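Local structure of succinate dehydrogenase subunit A (Mycolicibacterium smegmatis, 7D6V) at residues Gly210-Ser222 with Glu382-Ile394. The protein probably oxidises succinate to fumarate as the FAD-containing flavoprotein subunit of a membrane-bound succinate dehydrogenase, passing electrons to its iron-sulfur partner. Numbering follows the deposited sequence.
With FAD (flavin-adenine dinucleotide), chain D.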
ATOM      1  N   GLY A 210      -6.565 -17.607  -4.852  1.00 16.94           N
ATOM      2  CA  GLY A 210      -5.156 -17.415  -4.558  1.00 16.94           C
ATOM      3  C   GLY A 210      -4.390 -18.713  -4.351  1.00 16.94           C
ATOM      4  O   GLY A 210      -4.694 -19.747  -4.943  1.00 16.94           O
ATOM      5  N   GLY A 211      -3.383 -18.649  -3.476  1.00 17.33           N
ATOM      6  CA  GLY A 211      -2.387 -19.683  -3.349  1.00 17.33           C
ATOM      7  C   GLY A 211      -2.485 -20.480  -2.064  1.00 17.33           C
ATOM      8  O   GLY A 211      -3.498 -20.456  -1.354  1.00 17.33           O
ATOM      9  N   ILE A 212      -1.407 -21.207  -1.763  1.00 18.46           N
ATOM     10  CA  ILE A 212      -1.384 -22.205  -0.697  1.00 18.46           C
ATOM     11  C   ILE A 212      -0.180 -22.014   0.220  1.00 18.46           C
ATOM     12  O   ILE A 212       0.266 -22.959   0.876  1.00 18.46           O
ATOM     13  CB  ILE A 212      -1.375 -23.626  -1.288  1.00 18.46           C
ATOM     14  CG1 ILE A 212      -0.100 -23.851  -2.103  1.00 18.46           C
ATOM     15  CG2 ILE A 212      -2.595 -23.856  -2.158  1.00 18.46           C
ATOM     16  CD1 ILE A 212       0.381 -25.277  -2.105  1.00 18.46           C
ATOM     17  N   GLY A 213       0.344 -20.791   0.291  1.00 19.80           N
ATOM     18  CA  GLY A 213       1.658 -20.587   0.877  1.00 19.80           C
ATOM     19  C   GLY A 213       1.731 -20.707   2.386  1.00 19.80           C
ATOM     20  O   GLY A 213       2.834 -20.805   2.929  1.00 19.80           O
ATOM     21  N   LYS A 214       0.593 -20.706   3.079  1.00 19.80           N
ATOM     22  CA  LYS A 214       0.619 -20.808   4.535  1.00 19.80           C
ATOM     23  C   LYS A 214       0.842 -22.227   5.031  1.00 19.80           C
ATOM     24  O   LYS A 214       0.902 -22.436   6.246  1.00 19.80           O
ATOM     25  CB  LYS A 214      -0.671 -20.250   5.139  1.00 19.80           C
ATOM     26  CG  LYS A 214      -0.802 -18.750   5.016  1.00 19.80           C
ATOM     27  CD  LYS A 214       0.532 -18.064   5.268  1.00 19.80           C
ATOM     28  CE  LYS A 214       0.625 -17.514   6.677  1.00 19.80           C
ATOM     29  NZ  LYS A 214       1.732 -16.529   6.808  1.00 19.80           N
ATOM     30  N   SER A 215       0.956 -23.203   4.136  1.00 20.70           N
ATOM     31  CA  SER A 215       1.304 -24.557   4.537  1.00 20.70           C
ATOM     32  C   SER A 215       2.798 -24.738   4.761  1.00 20.70           C
ATOM     33  O   SER A 215       3.213 -25.805   5.220  1.00 20.70           O
ATOM     34  CB  SER A 215       0.824 -25.558   3.486  1.00 20.70           C
ATOM     35  OG  SER A 215      -0.556 -25.396   3.220  1.00 20.70           O
ATOM     36  N   PHE A 216       3.606 -23.730   4.450  1.00 21.74           N
ATOM     37  CA  PHE A 216       5.055 -23.820   4.519  1.00 21.74           C
ATOM     38  C   PHE A 216       5.584 -22.855   5.569  1.00 21.74           C
ATOM     39  O   PHE A 216       5.036 -21.768   5.768  1.00 21.74           O
ATOM     40  CB  PHE A 216       5.691 -23.517   3.159  1.00 21.74           C
ATOM     41  CG  PHE A 216       5.504 -24.610   2.154  1.00 21.74           C
ATOM     42  CD1 PHE A 216       4.315 -24.729   1.457  1.00 21.74           C
ATOM     43  CD2 PHE A 216       6.509 -25.523   1.909  1.00 21.74           C
ATOM     44  CE1 PHE A 216       4.134 -25.735   0.539  1.00 21.74           C
ATOM     45  CE2 PHE A 216       6.333 -26.531   0.990  1.00 21.74           C
ATOM     46  CZ  PHE A 216       5.146 -26.638   0.305  1.00 21.74           C
ATOM     47  N   LYS A 217       6.659 -23.269   6.243  1.00 23.40           N
ATOM     48  CA  LYS A 217       7.208 -22.466   7.330  1.00 23.40           C
ATOM     49  C   LYS A 217       7.753 -21.139   6.821  1.00 23.40           C
ATOM     50  O   LYS A 217       7.523 -20.091   7.435  1.00 23.40           O
ATOM     51  CB  LYS A 217       8.295 -23.250   8.061  1.00 23.40           C
ATOM     52  CG  LYS A 217       8.811 -22.570   9.307  1.00 23.40           C
ATOM     53  CD  LYS A 217       9.840 -23.429  10.008  1.00 23.40           C
ATOM     54  CE  LYS A 217      10.380 -22.740  11.244  1.00 23.40           C
ATOM     55  NZ  LYS A 217      11.271 -23.639  12.022  1.00 23.40           N
ATOM     56  N   VAL A 218       8.476 -21.159   5.707  1.00 25.16           N
ATOM     57  CA  VAL A 218       9.043 -19.956   5.111  1.00 25.16           C
ATOM     58  C   VAL A 218       8.302 -19.689   3.811  1.00 25.16           C
ATOM     59  O   VAL A 218       8.317 -20.521   2.897  1.00 25.16           O
ATOM     60  CB  VAL A 218      10.553 -20.096   4.869  1.00 25.16           C
ATOM     61  CG1 VAL A 218      11.162 -18.745   4.549  1.00 25.16           C
ATOM     62  CG2 VAL A 218      11.224 -20.709   6.080  1.00 25.16           C
ATOM     63  N   SER A 219       7.658 -18.530   3.728  1.00 24.29           N
ATOM     64  CA  SER A 219       6.845 -18.192   2.571  1.00 24.29           C
ATOM     65  C   SER A 219       6.652 -16.687   2.525  1.00 24.29           C
ATOM     66  O   SER A 219       6.707 -16.009   3.553  1.00 24.29           O
ATOM     67  CB  SER A 219       5.490 -18.904   2.618  1.00 24.29           C
ATOM     68  OG  SER A 219       4.774 -18.710   1.416  1.00 24.29           O
ATOM     69  N   SER A 220       6.417 -16.178   1.320  1.00 23.06           N
ATOM     70  CA  SER A 220       6.150 -14.764   1.099  1.00 23.06           C
ATOM     71  C   SER A 220       4.662 -14.455   1.032  1.00 23.06           C
ATOM     72  O   SER A 220       4.289 -13.324   0.707  1.00 23.06           O
ATOM     73  CB  SER A 220       6.834 -14.296  -0.184  1.00 23.06           C
ATOM     74  OG  SER A 220       6.345 -15.004  -1.306  1.00 23.06           O
ATOM     75  N   ASN A 221       3.809 -15.422   1.344  1.00 20.92           N
ATOM     76  CA  ASN A 221       2.385 -15.309   1.076  1.00 20.92           C
ATOM     77  C   ASN A 221       1.632 -14.753   2.281  1.00 20.92           C
ATOM     78  O   ASN A 221       2.118 -14.763   3.413  1.00 20.92           O
ATOM     79  CB  ASN A 221       1.816 -16.665   0.665  1.00 20.92           C
ATOM     80  CG  ASN A 221       2.375 -17.153  -0.660  1.00 20.92           C
ATOM     81  OD1 ASN A 221       2.103 -18.269  -1.088  1.00 20.92           O
ATOM     82  ND2 ASN A 221       3.158 -16.310  -1.319  1.00 20.92           N
ATOM     83  N   SER A 222       0.422 -14.268   2.013  1.00 18.78           N
ATOM     84  CA  SER A 222      -0.384 -13.545   2.983  1.00 18.78           C
ATOM     85  C   SER A 222      -1.029 -14.493   3.991  1.00 18.78           C
ATOM     86  O   SER A 222      -0.943 -15.717   3.886  1.00 18.78           O
ATOM     87  CB  SER A 222      -1.469 -12.734   2.275  1.00 18.78           C
ATOM     88  OG  SER A 222      -0.934 -11.985   1.201  1.00 18.78           O
ATOM     89  N   GLU A 382      20.302 -13.681   6.581  1.00 48.84           N
ATOM     90  CA  GLU A 382      19.867 -14.957   7.136  1.00 48.84           C
ATOM     91  C   GLU A 382      18.976 -15.677   6.129  1.00 48.84           C
ATOM     92  O   GLU A 382      17.849 -16.064   6.429  1.00 48.84           O
ATOM     93  CB  GLU A 382      19.144 -14.750   8.461  1.00 48.84           C
ATOM     94  CG  GLU A 382      19.133 -15.969   9.355  1.00 48.84           C
ATOM     95  CD  GLU A 382      20.386 -16.073  10.195  1.00 48.84           C
ATOM     96  OE1 GLU A 382      21.102 -15.059  10.319  1.00 48.84           O
ATOM     97  OE2 GLU A 382      20.640 -17.158  10.753  1.00 48.84           O
ATOM     98  N   VAL A 383      19.454 -15.817   4.904  1.00 44.84           N
ATOM     99  CA  VAL A 383      18.601 -16.206   3.792  1.00 44.84           C
ATOM    100  C   VAL A 383      18.430 -17.721   3.742  1.00 44.84           C
ATOM    101  O   VAL A 383      19.214 -18.486   4.307  1.00 44.84           O
ATOM    102  CB  VAL A 383      19.163 -15.666   2.466  1.00 44.84           C
ATOM    103  CG1 VAL A 383      19.208 -14.154   2.502  1.00 44.84           C
ATOM    104  CG2 VAL A 383      20.547 -16.232   2.212  1.00 44.84           C
ATOM    105  N   GLY A 384      17.377 -18.154   3.047  1.00 38.27           N
ATOM    106  CA  GLY A 384      17.049 -19.553   2.892  1.00 38.27           C
ATOM    107  C   GLY A 384      15.874 -19.753   1.952  1.00 38.27           C
ATOM    108  O   GLY A 384      15.242 -18.791   1.506  1.00 38.27           O
ATOM    109  N   PRO A 385      15.564 -21.009   1.625  1.00 33.60           N
ATOM    110  CA  PRO A 385      14.488 -21.278   0.660  1.00 33.60           C
ATOM    111  C   PRO A 385      13.128 -20.797   1.149  1.00 33.60           C
ATOM    112  O   PRO A 385      12.761 -20.985   2.311  1.00 33.60           O
ATOM    113  CB  PRO A 385      14.520 -22.804   0.515  1.00 33.60           C
ATOM    114  CG  PRO A 385      15.886 -23.200   0.945  1.00 33.60           C
ATOM    115  CD  PRO A 385      16.268 -22.237   2.021  1.00 33.60           C
ATOM    116  N   THR A 386      12.368 -20.192   0.238  1.00 29.52           N
ATOM    117  CA  THR A 386      11.066 -19.619   0.559  1.00 29.52           C
ATOM    118  C   THR A 386      10.048 -19.981  -0.514  1.00 29.52           C
ATOM    119  O   THR A 386      10.337 -19.892  -1.709  1.00 29.52           O
ATOM    120  CB  THR A 386      11.167 -18.093   0.728  1.00 29.52           C
ATOM    121  OG1 THR A 386       9.897 -17.559   1.119  1.00 29.52           O
ATOM    122  CG2 THR A 386      11.640 -17.415  -0.547  1.00 29.52           C
ATOM    123  N   CYS A 387       8.863 -20.411  -0.083  1.00 25.87           N
ATOM    124  CA  CYS A 387       7.770 -20.717  -0.997  1.00 25.87           C
ATOM    125  C   CYS A 387       7.131 -19.428  -1.498  1.00 25.87           C
ATOM    126  O   CYS A 387       6.792 -18.549  -0.701  1.00 25.87           O
ATOM    127  CB  CYS A 387       6.731 -21.590  -0.295  1.00 25.87           C
ATOM    128  SG  CYS A 387       5.306 -22.048  -1.297  1.00 25.87           S
ATOM    129  N   HIS A 388       6.969 -19.307  -2.815  1.00 21.91           N
ATOM    130  CA  HIS A 388       6.464 -18.079  -3.413  1.00 21.91           C
ATOM    131  C   HIS A 388       5.154 -18.265  -4.160  1.00 21.91           C
ATOM    132  O   HIS A 388       4.186 -17.543  -3.895  1.00 21.91           O
ATOM    133  CB  HIS A 388       7.524 -17.497  -4.360  1.00 21.91           C
ATOM    134  CG  HIS A 388       7.177 -16.148  -4.902  1.00 21.91           C
ATOM    135  ND1 HIS A 388       6.894 -15.071  -4.092  1.00 21.91           N
ATOM    136  CD2 HIS A 388       7.066 -15.701  -6.174  1.00 21.91           C
ATOM    137  CE1 HIS A 388       6.625 -14.019  -4.841  1.00 21.91           C
ATOM    138  NE2 HIS A 388       6.721 -14.374  -6.109  1.00 21.91           N
ATOM    139  N   TYR A 389       5.090 -19.217  -5.087  1.00 19.03           N
ATOM    140  CA  TYR A 389       3.968 -19.337  -6.003  1.00 19.03           C
ATOM    141  C   TYR A 389       3.688 -20.809  -6.256  1.00 19.03           C
ATOM    142  O   TYR A 389       4.595 -21.641  -6.213  1.00 19.03           O
ATOM    143  CB  TYR A 389       4.266 -18.616  -7.326  1.00 19.03           C
ATOM    144  CG  TYR A 389       3.101 -18.501  -8.282  1.00 19.03           C
ATOM    145  CD1 TYR A 389       2.882 -19.458  -9.262  1.00 19.03           C
ATOM    146  CD2 TYR A 389       2.242 -17.417  -8.225  1.00 19.03           C
ATOM    147  CE1 TYR A 389       1.829 -19.346 -10.142  1.00 19.03           C
ATOM    148  CE2 TYR A 389       1.187 -17.300  -9.098  1.00 19.03           C
ATOM    149  CZ  TYR A 389       0.984 -18.267 -10.054  1.00 19.03           C
ATOM    150  OH  TYR A 389      -0.068 -18.149 -10.928  1.00 19.03           O
ATOM    151  N   VAL A 390       2.426 -21.127  -6.520  1.00 18.51           N
ATOM    152  CA  VAL A 390       2.022 -22.479  -6.884  1.00 18.51           C
ATOM    153  C   VAL A 390       1.490 -22.442  -8.312  1.00 18.51           C
ATOM    154  O   VAL A 390       0.554 -21.696  -8.619  1.00 18.51           O
ATOM    155  CB  VAL A 390       0.993 -23.063  -5.897  1.00 18.51           C
ATOM    156  CG1 VAL A 390      -0.253 -22.192  -5.788  1.00 18.51           C
ATOM    157  CG2 VAL A 390       0.626 -24.481  -6.294  1.00 18.51           C
ATOM    158  N   MET A 391       2.114 -23.223  -9.191  1.00 19.30           N
ATOM    159  CA  MET A 391       1.709 -23.285 -10.588  1.00 19.30           C
ATOM    160  C   MET A 391       0.555 -24.246 -10.823  1.00 19.30           C
ATOM    161  O   MET A 391      -0.030 -24.231 -11.910  1.00 19.30           O
ATOM    162  CB  MET A 391       2.901 -23.681 -11.459  1.00 19.30           C
ATOM    163  CG  MET A 391       3.884 -22.554 -11.705  1.00 19.30           C
ATOM    164  SD  MET A 391       4.963 -22.274 -10.291  1.00 19.30           S
ATOM    165  CE  MET A 391       6.337 -23.338 -10.684  1.00 19.30           C
ATOM    166  N   GLY A 392       0.217 -25.076  -9.840  1.00 17.65           N
ATOM    167  CA  GLY A 392      -0.921 -25.958  -9.947  1.00 17.65           C
ATOM    168  C   GLY A 392      -2.206 -25.296  -9.495  1.00 17.65           C
ATOM    169  O   GLY A 392      -2.232 -24.156  -9.037  1.00 17.65           O
ATOM    170  N   GLY A 393      -3.295 -26.038  -9.632  1.00 16.85           N
ATOM    171  CA  GLY A 393      -4.586 -25.520  -9.231  1.00 16.85           C
ATOM    172  C   GLY A 393      -5.706 -26.304  -9.886  1.00 16.85           C
ATOM    173  O   GLY A 393      -5.512 -27.427 -10.338  1.00 16.85           O
ATOM    174  N   ILE A 394      -6.877 -25.672  -9.927  1.00 16.85           N
ATOM    175  CA  ILE A 394      -8.068 -26.319 -10.459  1.00 16.85           C
ATOM    176  C   ILE A 394      -7.938 -26.461 -11.969  1.00 16.85           C
ATOM    177  O   ILE A 394      -7.630 -25.494 -12.677  1.00 16.85           O
ATOM    178  CB  ILE A 394      -9.322 -25.523 -10.075  1.00 16.85           C
ATOM    179  CG1 ILE A 394      -9.393 -25.358  -8.558  1.00 16.85           C
ATOM    180  CG2 ILE A 394     -10.569 -26.218 -10.575  1.00 16.85           C
ATOM    181  CD1 ILE A 394      -9.898 -24.020  -8.118  1.00 16.85           C
TER
HETATM  182  PA  FAD D 701      -5.375 -12.750  -4.577  1.00 47.92           P
HETATM  183  O1A FAD D 701      -5.765 -11.397  -5.042  1.00 60.35           O
HETATM  184  O2A FAD D 701      -4.025 -12.962  -4.008  1.00 49.78           O
HETATM  185  O5B FAD D 701      -6.412 -13.168  -3.437  1.00 56.78           O
HETATM  186  C5B FAD D 701      -7.517 -14.027  -3.653  1.00 44.11           C
HETATM  187  C4B FAD D 701      -8.735 -13.494  -2.917  1.00 52.81           C
HETATM  188  O4B FAD D 701      -9.569 -14.569  -2.499  1.00 51.81           O
HETATM  189  C3B FAD D 701      -8.414 -12.723  -1.660  1.00 50.05           C
HETATM  190  O3B FAD D 701      -9.245 -11.573  -1.649  1.00 55.52           O
HETATM  191  C2B FAD D 701      -8.847 -13.629  -0.537  1.00 47.82           C
HETATM  192  O2B FAD D 701      -9.266 -12.913   0.618  1.00 66.09           O
HETATM  193  C1B FAD D 701      -9.999 -14.357  -1.164  1.00 53.66           C
HETATM  194  N9A FAD D 701     -10.252 -15.639  -0.487  1.00 52.69           N
HETATM  195  C8A FAD D 701      -9.387 -16.638  -0.326  1.00 42.11           C
HETATM  196  N7A FAD D 701      -9.957 -17.661   0.336  1.00 48.96           N
HETATM  197  C5A FAD D 701     -11.216 -17.311   0.612  1.00 47.12           C
HETATM  198  C6A FAD D 701     -12.372 -17.919   1.288  1.00 47.41           C
HETATM  199  N6A FAD D 701     -12.302 -19.147   1.823  1.00 50.65           N
HETATM  200  N1A FAD D 701     -13.502 -17.207   1.355  1.00 47.33           N
HETATM  201  C2A FAD D 701     -13.608 -15.985   0.827  1.00 51.28           C
HETATM  202  N3A FAD D 701     -12.603 -15.375   0.203  1.00 51.84           N
HETATM  203  C4A FAD D 701     -11.406 -15.976   0.065  1.00 48.04           C
HETATM  204  N1  FAD D 701       3.324 -11.838  -9.842  1.00 62.94           N
HETATM  205  C2  FAD D 701       3.838 -11.100 -10.846  1.00 63.04           C
HETATM  206  O2  FAD D 701       3.462 -11.331 -11.999  1.00 56.25           O
HETATM  207  N3  FAD D 701       4.735 -10.132 -10.659  1.00 65.67           N
HETATM  208  C4  FAD D 701       5.194  -9.826  -9.452  1.00 65.21           C
HETATM  209  O4  FAD D 701       6.026  -8.922  -9.303  1.00 66.69           O
HETATM  210  C4X FAD D 701       4.692 -10.581  -8.293  1.00 60.33           C
HETATM  211  N5  FAD D 701       5.113 -10.321  -7.046  1.00 60.90           N
HETATM  212  C5X FAD D 701       4.630 -11.025  -6.010  1.00 55.02           C
HETATM  213  C6  FAD D 701       5.073 -10.742  -4.729  1.00 53.65           C
HETATM  214  C7  FAD D 701       4.587 -11.464  -3.656  1.00 50.56           C
HETATM  215  C7M FAD D 701       5.060 -11.170  -2.264  1.00 49.65           C
HETATM  216  C8  FAD D 701       3.594 -12.535  -3.878  1.00 47.62           C
HETATM  217  C8M FAD D 701       3.064 -13.319  -2.714  1.00 42.14           C
HETATM  218  C9  FAD D 701       3.144 -12.820  -5.154  1.00 49.32           C
HETATM  219  C9A FAD D 701       3.632 -12.101  -6.225  1.00 54.45           C
HETATM  220  N10 FAD D 701       3.182 -12.389  -7.516  1.00 55.67           N
HETATM  221  C10 FAD D 701       3.700 -11.633  -8.571  1.00 57.06           C
HETATM  222  C1' FAD D 701       2.191 -13.431  -7.755  1.00 52.27           C
HETATM  223  C2' FAD D 701       0.833 -12.788  -8.013  1.00 57.37           C
HETATM  224  O2' FAD D 701       0.677 -11.628  -7.200  1.00 60.89           O
HETATM  225  C3' FAD D 701      -0.321 -13.716  -7.681  1.00 54.68           C
HETATM  226  O3' FAD D 701      -0.283 -14.823  -8.572  1.00 59.71           O
HETATM  227  C4' FAD D 701      -1.651 -13.000  -7.851  1.00 52.15           C
HETATM  228  O4' FAD D 701      -1.716 -11.894  -6.963  1.00 56.02           O
HETATM  229  C5' FAD D 701      -2.836 -13.901  -7.567  1.00 53.37           C
HETATM  230  O5' FAD D 701      -3.996 -13.084  -7.550  1.00 50.83           O
HETATM  231  P   FAD D 701      -5.461 -13.665  -7.314  1.00 52.77           P
HETATM  232  O1P FAD D 701      -6.421 -12.616  -7.750  1.00 55.36           O
HETATM  233  O2P FAD D 701      -5.564 -15.019  -7.919  1.00 55.97           O
HETATM  234  O3P FAD D 701      -5.574 -13.856  -5.721  1.00 53.35           O
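Val-218 to Asn-221, in the loop that follows strand 204-206, join Cys-387 and His-388 of strand 383-395 through a single beta bridge and side-chain hydrogen bonds, a buried contact against FAD within the FAD-binding domain. The bridge pairs Ser-219 with Cys-387: Cys-387 N gives a straight bond (173°) to Val-218 O at 3.0 Å, and Ser-220 N answers to Cys-387 O. Cys-387 O takes a second donor, Ser-219 OG at 2.9 Å, which sits above the carbonyl plane. One residue on, Asn-221 ND2 bonds His-388 O at 3.0 Å, the oxygen lying in the plane of the amide.

Ser-220 has OG tucked between its backbone N and carbonyl carbon (chi1 61°), where it shares a 2.8 Å hydrogen bond with His-388 ND1 at the ring's edge. His-388 CE1 lies 3.5 Å from FAD C7, at the flavin's dimethylbenzene end. Away from the flavin, Cys-387 SG rests over a face of the Phe-216 ring, 4.4 Å from its centroid, and Ile-212 CG1 packs on Val-390 CB.

First-shell residues thus brace one another around the dimethylbenzene end: Ser-220 probably limits rotation of the His-388 ring, and Asn-221, whose ND2 also lies 3.3 Å from FAD C8M, probably steadies the His-388 carbonyl.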